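Local coordinates for protein phosphoserine phosphatase (Thermococcus onnurineus, PDB 4AP9) that probably hydrolyses phosphoserine to serine and phosphate with the help of magnesium, the closing step of serine biosynthesis, at residues T21-W26 / R75-V80; G69-T74 / G129-I134; L184-K187 / E191-D194. All coordinates share one frame; numbering follows the deposited sequence.

The three contacts illustrate how a haloacid dehalogenase fold is tied together at separate places. Interactions 1 and 2 are neighbours, their centres about 15 Å apart, and they touch where F25 meets F71 and where F23 meets T74. Along the chain their segments alternate, so 21-26 and 69-74 precede 75-80 and 129-134. Interaction 1 brings the two ends of the helical insert, probably the cap, together, and interaction 2 joins its last helix to strand 130-135. Interaction 3 follows later in sequence, about 34 Å from interaction 2 between centres. It reaches the same mixed sheet at strand 184-186, the other outermost strand within this chain, on the opposite side of the chain's centre.

Interaction 1. Residues T21-W26 / R75-V80; sequences TDFEFW and REKVNV
The ring of F23 meets K77 and V78 obliquely with two different atoms: CD1 lies 3.6 Å from K77 CB, and CD2 lies 3.5 Å from V78 CG2. One ring face carries the backbone N of F25, 3.6 Å above the plane and displaced toward the rim. With CG anti to the backbone N (chi1 180°), the F23 side chain reaches across to the other segment, where it crosses those of K77 and V78 at about a right angle. Beyond CB the lysine chain runs on extended, its CD still near the ring, and its NZ forms a salt bridge with E28.

Beside this apolar patch the polar link runs through water. T21 OG1 accepts from F23 N at 3.0 Å (N-H...acceptor angle 166°), an ST turn that fixes the approach to the phenylalanine. The same OG1 lies 2.6 Å from a water molecule, which donates to K77 O and accepts from N79 N, so one water links the T21 hydroxyl to the backbone of 75-80.

In the fold, 21-26 leads into helix 25-33, and 75-80 connects helix 68-73 with helix 82-93. The 48 residues between them are mostly helical and contain no strand, consistent with a C1-type cap whose entry and exit linkers meet here, F23 also touching T74 and V108 while V78 packs on F112.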
loop_
_atom_site.group_PDB
_atom_site.type_symbol
_atom_site.label_atom_id
_atom_site.label_comp_id
_atom_site.label_asym_id
_atom_site.label_seq_id
_atom_site.Cartn_x
_atom_site.Cartn_y
_atom_site.Cartn_z
ATOM N N THR A 21 -34.371 -12.604 9.850
ATOM C CA THR A 21 -35.783 -12.243 9.749
ATOM C C THR A 21 -36.264 -12.326 8.304
ATOM O O THR A 21 -35.496 -12.090 7.369
ATOM C CB THR A 21 -36.028 -10.824 10.267
ATOM O OG1 THR A 21 -37.424 -10.529 10.214
ATOM C CG2 THR A 21 -35.290 -9.808 9.419
ATOM N N ASP A 22 -37.529 -12.676 8.100
ATOM C CA ASP A 22 -38.058 -12.574 6.748
ATOM C C ASP A 22 -38.859 -11.293 6.545
ATOM O O ASP A 22 -39.505 -11.137 5.519
ATOM C CB ASP A 22 -38.851 -13.818 6.328
ATOM C CG ASP A 22 -39.915 -14.190 7.322
ATOM O OD1 ASP A 22 -39.551 -14.677 8.417
ATOM O OD2 ASP A 22 -41.116 -14.008 7.010
ATOM N N PHE A 23 -38.794 -10.376 7.511
ATOM C CA PHE A 23 -39.415 -9.062 7.335
ATOM C C PHE A 23 -38.693 -8.227 6.279
ATOM O O PHE A 23 -37.465 -8.105 6.282
ATOM C CB PHE A 23 -39.512 -8.274 8.649
ATOM C CG PHE A 23 -40.143 -6.920 8.475
ATOM C CD1 PHE A 23 -41.487 -6.808 8.159
ATOM C CD2 PHE A 23 -39.382 -5.762 8.573
ATOM C CE1 PHE A 23 -42.074 -5.564 7.970
ATOM C CE2 PHE A 23 -39.963 -4.513 8.378
ATOM C CZ PHE A 23 -41.311 -4.418 8.088
ATOM N N GLU A 24 -39.473 -7.662 5.363
ATOM C CA GLU A 24 -38.937 -6.842 4.293
ATOM C C GLU A 24 -39.632 -5.488 4.274
ATOM O O GLU A 24 -40.724 -5.356 3.726
ATOM C CB GLU A 24 -39.118 -7.553 2.956
ATOM C CG GLU A 24 -38.261 -8.792 2.856
ATOM C CD GLU A 24 -38.379 -9.465 1.513
ATOM O OE1 GLU A 24 -37.731 -8.992 0.556
ATOM O OE2 GLU A 24 -39.130 -10.458 1.427
ATOM N N PHE A 25 -38.989 -4.493 4.880
ATOM C CA PHE A 25 -39.583 -3.155 5.027
ATOM C C PHE A 25 -40.243 -2.588 3.768
ATOM O O PHE A 25 -41.332 -2.014 3.833
ATOM C CB PHE A 25 -38.528 -2.164 5.534
ATOM C CG PHE A 25 -39.022 -0.748 5.621
ATOM C CD1 PHE A 25 -39.733 -0.320 6.727
ATOM C CD2 PHE A 25 -38.757 0.161 4.605
ATOM C CE1 PHE A 25 -40.197 0.984 6.819
ATOM C CE2 PHE A 25 -39.219 1.479 4.694
ATOM C CZ PHE A 25 -39.937 1.885 5.804
ATOM N N TRP A 26 -39.579 -2.687 2.620
ATOM C CA TRP A 26 -40.155 -2.093 1.416
ATOM C C TRP A 26 -41.408 -2.823 0.890
ATOM O O TRP A 26 -42.334 -2.181 0.363
ATOM C CB TRP A 26 -39.089 -1.865 0.321
ATOM C CG TRP A 26 -38.087 -0.790 0.710
ATOM C CD1 TRP A 26 -36.752 -0.964 0.978
ATOM C CD2 TRP A 26 -38.355 0.609 0.921
ATOM N NE1 TRP A 26 -36.171 0.243 1.305
ATOM C CE2 TRP A 26 -37.133 1.216 1.294
ATOM C CE3 TRP A 26 -39.501 1.401 0.819
ATOM C CZ2 TRP A 26 -37.028 2.585 1.561
ATOM C CZ3 TRP A 26 -39.396 2.765 1.088
ATOM C CH2 TRP A 26 -38.163 3.339 1.460
ATOM N N ARG A 75 -41.993 -2.372 13.267
ATOM C CA ARG A 75 -41.086 -3.109 14.140
ATOM C C ARG A 75 -41.835 -4.237 14.864
ATOM O O ARG A 75 -41.229 -5.189 15.354
ATOM C CB ARG A 75 -40.338 -2.183 15.116
ATOM C CG ARG A 75 -41.219 -1.404 16.057
ATOM C CD ARG A 75 -40.519 -0.156 16.613
ATOM N NE ARG A 75 -39.583 -0.446 17.702
ATOM C CZ ARG A 75 -39.952 -0.890 18.907
ATOM N NH1 ARG A 75 -41.238 -1.129 19.175
ATOM N NH2 ARG A 75 -39.036 -1.114 19.849
ATOM N N GLU A 76 -43.156 -4.137 14.912
ATOM C CA GLU A 76 -43.974 -5.226 15.434
ATOM C C GLU A 76 -43.842 -6.515 14.610
ATOM O O GLU A 76 -44.125 -7.608 15.104
ATOM C CB GLU A 76 -45.431 -4.779 15.533
ATOM C CG GLU A 76 -45.624 -3.663 16.552
ATOM C CD GLU A 76 -47.023 -3.095 16.561
ATOM O OE1 GLU A 76 -47.893 -3.637 15.845
ATOM O OE2 GLU A 76 -47.246 -2.099 17.286
ATOM N N LYS A 77 -43.410 -6.388 13.360
ATOM C CA LYS A 77 -43.223 -7.546 12.493
ATOM C C LYS A 77 -41.785 -8.064 12.541
ATOM O O LYS A 77 -41.427 -9.006 11.842
ATOM C CB LYS A 77 -43.611 -7.211 11.052
ATOM C CG LYS A 77 -45.109 -7.180 10.810
ATOM C CD LYS A 77 -45.430 -7.234 9.317
ATOM C CE LYS A 77 -46.926 -7.271 9.066
ATOM N NZ LYS A 77 -47.239 -7.654 7.649
ATOM N N VAL A 78 -40.967 -7.440 13.370
ATOM C CA VAL A 78 -39.569 -7.813 13.503
ATOM C C VAL A 78 -39.361 -8.410 14.881
ATOM O O VAL A 78 -39.554 -7.734 15.886
ATOM C CB VAL A 78 -38.664 -6.572 13.369
ATOM C CG1 VAL A 78 -37.204 -6.945 13.571
ATOM C CG2 VAL A 78 -38.898 -5.891 12.021
ATOM N N ASN A 79 -38.970 -9.678 14.936
ATOM C CA ASN A 79 -38.780 -10.339 16.222
ATOM C C ASN A 79 -37.526 -11.202 16.220
ATOM O O ASN A 79 -37.202 -11.813 15.210
ATOM C CB ASN A 79 -40.018 -11.175 16.574
ATOM C CG ASN A 79 -41.326 -10.385 16.414
ATOM O OD1 ASN A 79 -41.672 -9.550 17.257
ATOM N ND2 ASN A 79 -42.055 -10.649 15.324
ATOM N N VAL A 80 -36.809 -11.225 17.340
ATOM C CA VAL A 80 -35.658 -12.116 17.492
ATOM C C VAL A 80 -36.143 -13.517 17.826
ATOM O O VAL A 80 -36.559 -13.783 18.951
ATOM C CB VAL A 80 -34.742 -11.638 18.615
ATOM C CG1 VAL A 80 -33.548 -12.567 18.763
ATOM C CG2 VAL A 80 -34.306 -10.208 18.351
HETATM O O HOH W 1 -39.009 -11.219 12.114
#

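Interaction 2. Residues G69-T74 / G129-I134; sequences GTFLRT and GKFQGI
The carbonyl oxygen of F71, whose ring meets F131 across the contact, is held by two groups of T74. T74 OG1 donates to F71 O at 2.8 Å, approaching almost in line with the carbonyl (C=O...donor angle 175°), whereas the bond from T74 N to F71 O is weak at 3.4 Å. The hydroxyl is thereby turned back onto the carbonyl three residues earlier.

The side chain of F71 is directed toward strand 130-135. Both phenylalanines hold CG anti to the backbone N, and this rotation brings the rings together from helix and strand. The F71 and F131 ring planes are close to parallel, 17° apart, and the centroids of the F71 and F131 rings are 5.3 Å from each other, yet the rings have slid past one another and barely overlap. F71 CE2 does most of the touching, 3.7 Å from F131 CD1 and equally close to F131 CE1. One face of F131 also carries the backbone N of G133, 3.7 Å above the plane and offset toward its rim.

Helix 68-73 is the last helix of what is probably the cap insert, and strand 130-135 is the second arm of a hairpin with strand 118-127; the phenylalanine pair thus joins the insert to the outermost strand of the core sheet within this chain. D67 links the two segments from outside, accepting from G69 N and forming a salt bridge with K130 NZ. F105 and F126 meet the F71 ring edge-to-face, while V60 and I63 pack against F131. At G133 and I134 the strand pairs in parallel with a strand of the second subunit, so the sheet continues across the interface.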
loop_
_atom_site.group_PDB
_atom_site.type_symbol
_atom_site.label_atom_id
_atom_site.label_comp_id
_atom_site.label_asym_id
_atom_site.label_seq_id
_atom_site.Cartn_x
_atom_site.Cartn_y
_atom_site.Cartn_z
ATOM N N GLY A 69 -45.410 7.115 13.236
ATOM C CA GLY A 69 -46.107 6.010 13.874
ATOM C C GLY A 69 -46.331 4.832 12.936
ATOM O O GLY A 69 -46.168 3.670 13.332
ATOM N N THR A 70 -46.701 5.133 11.694
ATOM C CA THR A 70 -46.919 4.109 10.675
ATOM C C THR A 70 -45.610 3.392 10.406
ATOM O O THR A 70 -45.564 2.168 10.258
ATOM C CB THR A 70 -47.412 4.733 9.353
ATOM O OG1 THR A 70 -48.620 5.466 9.585
ATOM C CG2 THR A 70 -47.656 3.664 8.294
ATOM N N PHE A 71 -44.546 4.185 10.341
ATOM C CA PHE A 71 -43.197 3.706 10.089
ATOM C C PHE A 71 -42.774 2.759 11.207
ATOM O O PHE A 71 -42.349 1.632 10.956
ATOM C CB PHE A 71 -42.253 4.917 10.043
ATOM C CG PHE A 71 -40.904 4.644 9.430
ATOM C CD1 PHE A 71 -39.841 4.241 10.212
ATOM C CD2 PHE A 71 -40.694 4.856 8.077
ATOM C CE1 PHE A 71 -38.599 4.007 9.652
ATOM C CE2 PHE A 71 -39.448 4.632 7.513
ATOM C CZ PHE A 71 -38.406 4.197 8.313
ATOM N N LEU A 72 -42.906 3.221 12.448
ATOM C CA LEU A 72 -42.504 2.440 13.616
ATOM C C LEU A 72 -43.387 1.219 13.909
ATOM O O LEU A 72 -42.928 0.250 14.504
ATOM C CB LEU A 72 -42.388 3.342 14.846
ATOM C CG LEU A 72 -41.251 4.356 14.733
ATOM C CD1 LEU A 72 -41.258 5.314 15.917
ATOM C CD2 LEU A 72 -39.910 3.630 14.625
ATOM N N ARG A 73 -44.645 1.263 13.486
ATOM C CA ARG A 73 -45.539 0.114 13.613
ATOM C C ARG A 73 -44.926 -1.170 13.046
ATOM O O ARG A 73 -45.218 -2.258 13.518
ATOM C CB ARG A 73 -46.835 0.396 12.867
ATOM C CG ARG A 73 -48.088 -0.108 13.543
ATOM C CD ARG A 73 -49.126 1.046 13.594
ATOM N NE ARG A 73 -50.500 0.568 13.435
ATOM C CZ ARG A 73 -51.399 1.102 12.607
ATOM N NH1 ARG A 73 -51.098 2.156 11.878
ATOM N NH2 ARG A 73 -52.619 0.571 12.526
ATOM N N THR A 74 -44.094 -1.034 12.017
ATOM C CA THR A 74 -43.510 -2.201 11.357
ATOM C C THR A 74 -42.574 -3.006 12.253
ATOM O O THR A 74 -42.383 -4.205 12.031
ATOM C CB THR A 74 -42.751 -1.820 10.074
ATOM O OG1 THR A 74 -41.599 -1.031 10.410
ATOM C CG2 THR A 74 -43.651 -1.022 9.133
ATOM N N GLY A 129 -42.623 14.684 12.776
ATOM C CA GLY A 129 -43.252 13.379 12.843
ATOM C C GLY A 129 -43.514 12.725 11.503
ATOM O O GLY A 129 -44.132 11.666 11.449
ATOM N N LYS A 130 -43.042 13.342 10.426
ATOM C CA LYS A 130 -43.263 12.805 9.085
ATOM C C LYS A 130 -41.944 12.452 8.391
ATOM O O LYS A 130 -40.957 13.195 8.484
ATOM C CB LYS A 130 -44.036 13.802 8.235
ATOM C CG LYS A 130 -45.266 14.376 8.916
ATOM C CD LYS A 130 -46.276 13.290 9.214
ATOM C CE LYS A 130 -47.578 13.908 9.722
ATOM N NZ LYS A 130 -48.584 12.868 10.062
ATOM N N PHE A 131 -41.941 11.318 7.692
ATOM C CA PHE A 131 -40.724 10.798 7.068
ATOM C C PHE A 131 -40.248 11.730 5.965
ATOM O O PHE A 131 -40.996 12.058 5.040
ATOM C CB PHE A 131 -40.968 9.382 6.527
ATOM C CG PHE A 131 -39.766 8.750 5.878
ATOM C CD1 PHE A 131 -38.793 8.129 6.644
ATOM C CD2 PHE A 131 -39.621 8.763 4.497
ATOM C CE1 PHE A 131 -37.686 7.523 6.046
ATOM C CE2 PHE A 131 -38.510 8.173 3.892
ATOM C CZ PHE A 131 -37.550 7.551 4.671
ATOM N N GLN A 132 -38.994 12.155 6.059
ATOM C CA GLN A 132 -38.426 13.037 5.042
ATOM C C GLN A 132 -37.398 12.380 4.117
ATOM O O GLN A 132 -37.270 12.782 2.969
ATOM C CB GLN A 132 -37.810 14.286 5.685
ATOM C CG GLN A 132 -38.831 15.295 6.160
ATOM C CD GLN A 132 -40.043 15.356 5.260
ATOM O OE1 GLN A 132 -39.927 15.496 4.039
ATOM N NE2 GLN A 132 -41.223 15.241 5.860
ATOM N N GLY A 133 -36.669 11.385 4.610
ATOM C CA GLY A 133 -35.640 10.753 3.800
ATOM C C GLY A 133 -34.767 9.789 4.579
ATOM O O GLY A 133 -35.086 9.425 5.719
ATOM N N ILE A 134 -33.677 9.358 3.949
ATOM C CA ILE A 134 -32.787 8.359 4.535
ATOM C C ILE A 134 -31.409 8.943 4.864
ATOM O O ILE A 134 -30.889 9.768 4.122
ATOM C CB ILE A 134 -32.622 7.154 3.587
ATOM C CG1 ILE A 134 -31.839 6.014 4.263
ATOM C CG2 ILE A 134 -31.979 7.585 2.280
ATOM C CD1 ILE A 134 -31.903 4.676 3.489
#

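Interaction 3. Residues L184-K187 / E191-D194; sequences LLVK and ELVD
E191 turns its CG anti to the backbone N (chi1 -163°) and extends onward, a path that carries its carboxylate from helix 189-197 to the end of strand 184-186. There OE2 accepts from K187 N at 2.9 Å, a weak bond with an N-H...acceptor angle of 149°. OE2 also sits 3.2 Å from V186 CA. The other oxygen, OE1, lies alongside the lysine stem, 3.0 Å from K187 CG, which makes a tight fit. The V186 and E191 side chains run antiparallel, side by side, with V186 CB 3.9 Å from E191 CG.

The apolar half of the contact is looser: V186 CG2 reaches L192 CB at 4.0 Å, and both residues also rest on I173 of the neighbouring strand 171-175. L192 further touches L87 of helix 82-93. The short turn between strand and helix thus folds the helix back beside the outermost strand of the chain's sheet, whose V186 is hydrogen-bonded through its backbone to A174 and G176. D188, just ahead of the helix, accepts through OD1 from the backbone N of E191 in its first turn.

K187 NZ stays 4.6 Å from E191 OE1, so the opposite charges probably attract, though their charged atoms are not in contact. The glutamate thus combines a weak carboxylate-to-N-H bond with packing along V186 and the K187 stem; its charge is probably eased by the N-H and the nearby ammonium group.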
loop_
_atom_site.group_PDB
_atom_site.type_symbol
_atom_site.label_atom_id
_atom_site.label_comp_id
_atom_site.label_asym_id
_atom_site.label_seq_id
_atom_site.Cartn_x
_atom_site.Cartn_y
_atom_site.Cartn_z
ATOM N N LEU A 184 -20.487 -20.967 0.334
ATOM C CA LEU A 184 -21.440 -21.989 0.727
ATOM C C LEU A 184 -22.864 -21.482 0.596
ATOM O O LEU A 184 -23.111 -20.281 0.693
ATOM C CB LEU A 184 -21.188 -22.387 2.182
ATOM C CG LEU A 184 -19.788 -22.909 2.458
ATOM C CD1 LEU A 184 -19.411 -22.767 3.928
ATOM C CD2 LEU A 184 -19.725 -24.352 2.009
ATOM N N LEU A 185 -23.798 -22.409 0.382
ATOM C CA LEU A 185 -25.225 -22.096 0.416
ATOM C C LEU A 185 -25.909 -23.049 1.385
ATOM O O LEU A 185 -25.840 -24.257 1.201
ATOM C CB LEU A 185 -25.843 -22.257 -0.982
ATOM C CG LEU A 185 -27.358 -22.035 -1.100
ATOM C CD1 LEU A 185 -27.706 -20.573 -0.888
ATOM C CD2 LEU A 185 -27.891 -22.498 -2.461
ATOM N N VAL A 186 -26.552 -22.516 2.418
ATOM C CA VAL A 186 -27.355 -23.333 3.322
ATOM C C VAL A 186 -28.838 -23.099 3.072
ATOM O O VAL A 186 -29.231 -22.036 2.596
ATOM C CB VAL A 186 -27.008 -23.077 4.796
ATOM C CG1 VAL A 186 -25.615 -23.594 5.088
ATOM C CG2 VAL A 186 -27.116 -21.583 5.123
ATOM N N LYS A 187 -29.664 -24.092 3.391
ATOM C CA LYS A 187 -31.079 -24.056 3.012
ATOM C C LYS A 187 -31.898 -22.989 3.726
ATOM O O LYS A 187 -32.805 -22.402 3.137
ATOM C CB LYS A 187 -31.743 -25.418 3.248
ATOM C CG LYS A 187 -31.284 -26.515 2.309
ATOM C CD LYS A 187 -32.100 -27.787 2.534
ATOM C CE LYS A 187 -31.510 -28.983 1.801
ATOM N NZ LYS A 187 -32.242 -30.241 2.139
ATOM N N GLU A 191 -30.363 -24.681 9.108
ATOM C CA GLU A 191 -29.163 -25.285 8.552
ATOM C C GLU A 191 -27.929 -24.456 8.916
ATOM O O GLU A 191 -26.859 -25.007 9.200
ATOM C CB GLU A 191 -29.316 -25.398 7.035
ATOM C CG GLU A 191 -28.349 -26.348 6.356
ATOM C CD GLU A 191 -28.811 -26.720 4.956
ATOM O OE1 GLU A 191 -29.902 -27.315 4.835
ATOM O OE2 GLU A 191 -28.091 -26.420 3.980
ATOM N N LEU A 192 -28.075 -23.132 8.919
ATOM C CA LEU A 192 -26.950 -22.256 9.244
ATOM C C LEU A 192 -26.534 -22.448 10.693
ATOM O O LEU A 192 -25.346 -22.543 10.995
ATOM C CB LEU A 192 -27.293 -20.785 8.988
ATOM C CG LEU A 192 -26.175 -19.775 9.257
ATOM C CD1 LEU A 192 -24.970 -20.038 8.359
ATOM C CD2 LEU A 192 -26.681 -18.347 9.069
ATOM N N VAL A 193 -27.511 -22.502 11.590
ATOM C CA VAL A 193 -27.232 -22.757 12.997
ATOM C C VAL A 193 -26.481 -24.089 13.152
ATOM O O VAL A 193 -25.490 -24.178 13.870
ATOM C CB VAL A 193 -28.529 -22.779 13.823
ATOM C CG1 VAL A 193 -28.257 -23.257 15.223
ATOM C CG2 VAL A 193 -29.151 -21.383 13.850
ATOM N N ASP A 194 -26.957 -25.113 12.453
ATOM C CA ASP A 194 -26.332 -26.433 12.516
ATOM C C ASP A 194 -24.895 -26.397 12.030
ATOM O O ASP A 194 -24.020 -27.045 12.602
ATOM C CB ASP A 194 -27.130 -27.447 11.703
ATOM C CG ASP A 194 -28.410 -27.860 12.396
ATOM O OD1 ASP A 194 -28.523 -27.629 13.622
ATOM O OD2 ASP A 194 -29.301 -28.412 11.716
#